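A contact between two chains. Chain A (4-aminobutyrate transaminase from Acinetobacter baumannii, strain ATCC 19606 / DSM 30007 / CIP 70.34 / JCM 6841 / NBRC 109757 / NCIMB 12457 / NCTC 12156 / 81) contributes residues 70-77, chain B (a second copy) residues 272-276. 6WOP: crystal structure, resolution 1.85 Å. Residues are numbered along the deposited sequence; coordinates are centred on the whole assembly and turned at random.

Chain A (70-77) QLTKFTHT
Chain B (272-276) GGGFP

Contact between two copies of a 4-aminobutyrate transaminase, burying 186 Å² summed over both stretches. Backbone: chain A enters in a helix that begins earlier in the chain (Gln70(A) phi/psi -62/-29) and continues through Leu71(A) (-65/-20), Thr72(A) (-83/-5), Lys73(A) (-110/-68), extended Phe74(A) (-169/152), Thr75(A) (-110/-16), extended His76(A) (-167/123) and Thr77(A) (-117/-15). Gln70(A) O accepts from Lys73(A) N (2.9 Å) and Phe74(A) N (3.1 Å), while Gln70(A) NE2 (chi1 t, chi2 p, chi3 34°) reaches Phe74(A) O at 2.9 Å, tying the turn together. Chain B has no regular helix or strand: Gly272(B) (-98/-3), Gly273(B) (51/29) and Gly274(B) (113/11) turn the chain, with a weak bond from Phe275(B) N to Gly272(B) O (3.3 Å), before Phe275(B) (-130/145) and Pro276(B) (-71/113) extend. In register, His76(A) CA and Gly274(B) CA are the nearest CA pair, 5.1 Å apart. Polar contacts: Thr75(A), chi1 p and CB directed toward chain B, donates from OG1 to Gly274(B) O (2.9 Å). One water donates both to Thr75(A) OG1 (2.7 Å) and to Gly273(B) O (2.9 Å), so the hydroxyl gives one hydrogen bond and receives another. An ideal CB on Gly274(B) would lie 2.5 Å from Thr75(A) OG1, a clash; at these backbone angles it would also be jammed against the carbonyl O of Gly273(B), which by itself calls for glycine. Van der Waals approach: His76(A) (chi1 t, chi2 82°) points its CB toward chain B, 3.6 Å from Gly274(B) O, without a hydrogen bond. Apolar contacts: Phe275(B) (chi1 m, chi2 85°) starts away from chain A, but its ring end returns. Thr75(A) CB lies over one ring face, with Thr75(A) CG2 3.5 Å from Phe275(B) CZ; Leu71(A) (m, t) meets the ring edge, its CD2 3.8 Å from Phe275(B) CZ.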

# COMPACT_ATOMS: atom_id res chain seq x y z
N GLN A 70 40.37 -10.32 17.16
CA GLN A 70 39.75 -10.55 15.85
C GLN A 70 40.38 -9.69 14.75
O GLN A 70 40.41 -10.10 13.58
CB GLN A 70 38.23 -10.28 15.92
CG GLN A 70 37.56 -10.61 14.55
CD GLN A 70 37.54 -12.13 14.27
OE1 GLN A 70 37.41 -12.92 15.21
NE2 GLN A 70 37.66 -12.53 13.02
N LEU A 71 40.91 -8.50 15.08
CA LEU A 71 41.54 -7.70 14.06
C LEU A 71 42.79 -8.37 13.50
O LEU A 71 43.25 -7.98 12.43
CB LEU A 71 41.96 -6.32 14.59
CG LEU A 71 40.83 -5.33 14.92
CD1 LEU A 71 41.46 -4.07 15.64
CD2 LEU A 71 40.17 -4.94 13.61
N THR A 72 43.38 -9.32 14.24
CA THR A 72 44.52 -10.06 13.71
C THR A 72 44.07 -11.21 12.82
O THR A 72 44.91 -11.89 12.23
CB THR A 72 45.41 -10.66 14.82
OG1 THR A 72 44.74 -11.78 15.39
CG2 THR A 72 45.67 -9.68 15.90
N LYS A 73 42.78 -11.46 12.71
CA LYS A 73 42.30 -12.59 11.95
C LYS A 73 41.59 -12.14 10.67
O LYS A 73 42.10 -12.39 9.57
CB LYS A 73 41.38 -13.44 12.82
CG LYS A 73 42.13 -14.07 14.05
CD LYS A 73 41.13 -14.79 14.96
CE LYS A 73 41.78 -15.44 16.19
NZ LYS A 73 40.70 -16.00 17.10
N PHE A 74 40.43 -11.50 10.80
CA PHE A 74 39.70 -10.97 9.65
C PHE A 74 38.58 -10.08 10.19
O PHE A 74 38.11 -10.29 11.31
CB PHE A 74 39.13 -12.07 8.73
CG PHE A 74 38.23 -13.06 9.41
CD1 PHE A 74 38.76 -14.14 10.08
CD2 PHE A 74 36.85 -12.88 9.42
CE1 PHE A 74 37.97 -15.03 10.73
CE2 PHE A 74 36.02 -13.82 10.06
CZ PHE A 74 36.59 -14.86 10.72
N THR A 75 38.19 -9.08 9.40
CA THR A 75 37.12 -8.20 9.81
C THR A 75 35.85 -8.38 9.00
O THR A 75 34.80 -7.94 9.46
CB THR A 75 37.52 -6.72 9.68
OG1 THR A 75 37.42 -6.32 8.31
CG2 THR A 75 38.96 -6.47 10.14
N HIS A 76 35.91 -9.04 7.86
CA HIS A 76 34.73 -9.16 7.01
C HIS A 76 34.98 -10.21 5.94
O HIS A 76 35.97 -10.11 5.18
CB HIS A 76 34.39 -7.83 6.30
CG HIS A 76 33.31 -8.00 5.27
ND1 HIS A 76 31.96 -8.01 5.59
CD2 HIS A 76 33.40 -8.18 3.93
CE1 HIS A 76 31.27 -8.17 4.47
NE2 HIS A 76 32.12 -8.28 3.46
N THR A 77 34.11 -11.24 5.89
CA THR A 77 34.09 -12.17 4.76
C THR A 77 32.80 -12.15 3.96
O THR A 77 32.79 -12.68 2.84
CB THR A 77 34.31 -13.62 5.24
OG1 THR A 77 33.22 -14.02 6.09
CG2 THR A 77 35.64 -13.77 5.99
N GLY B 272 34.02 1.30 3.71
CA GLY B 272 34.47 0.96 5.04
C GLY B 272 35.65 -0.01 5.09
O GLY B 272 36.18 -0.27 6.19
N GLY B 273 36.10 -0.51 3.93
CA GLY B 273 37.21 -1.45 3.89
C GLY B 273 37.12 -2.66 4.80
O GLY B 273 38.15 -3.21 5.20
N GLY B 274 35.89 -3.10 5.09
CA GLY B 274 35.66 -4.24 5.96
C GLY B 274 34.99 -3.95 7.28
O GLY B 274 34.95 -4.85 8.15
N PHE B 275 34.45 -2.74 7.49
CA PHE B 275 33.78 -2.36 8.71
C PHE B 275 32.43 -1.74 8.37
O PHE B 275 32.32 -1.07 7.36
CB PHE B 275 34.64 -1.33 9.50
CG PHE B 275 35.93 -1.92 9.99
CD1 PHE B 275 37.06 -1.96 9.16
CD2 PHE B 275 35.98 -2.45 11.26
CE1 PHE B 275 38.25 -2.59 9.63
CE2 PHE B 275 37.17 -3.03 11.75
CZ PHE B 275 38.30 -3.09 10.93
N PRO B 276 31.38 -1.94 9.18
CA PRO B 276 30.03 -1.49 8.73
C PRO B 276 29.83 0.03 8.71
O PRO B 276 29.88 0.68 9.77
CB PRO B 276 29.07 -2.15 9.72
CG PRO B 276 29.86 -3.44 10.24
CD PRO B 276 31.31 -2.87 10.33
O HOH W 1 39.29 -5.52 6.53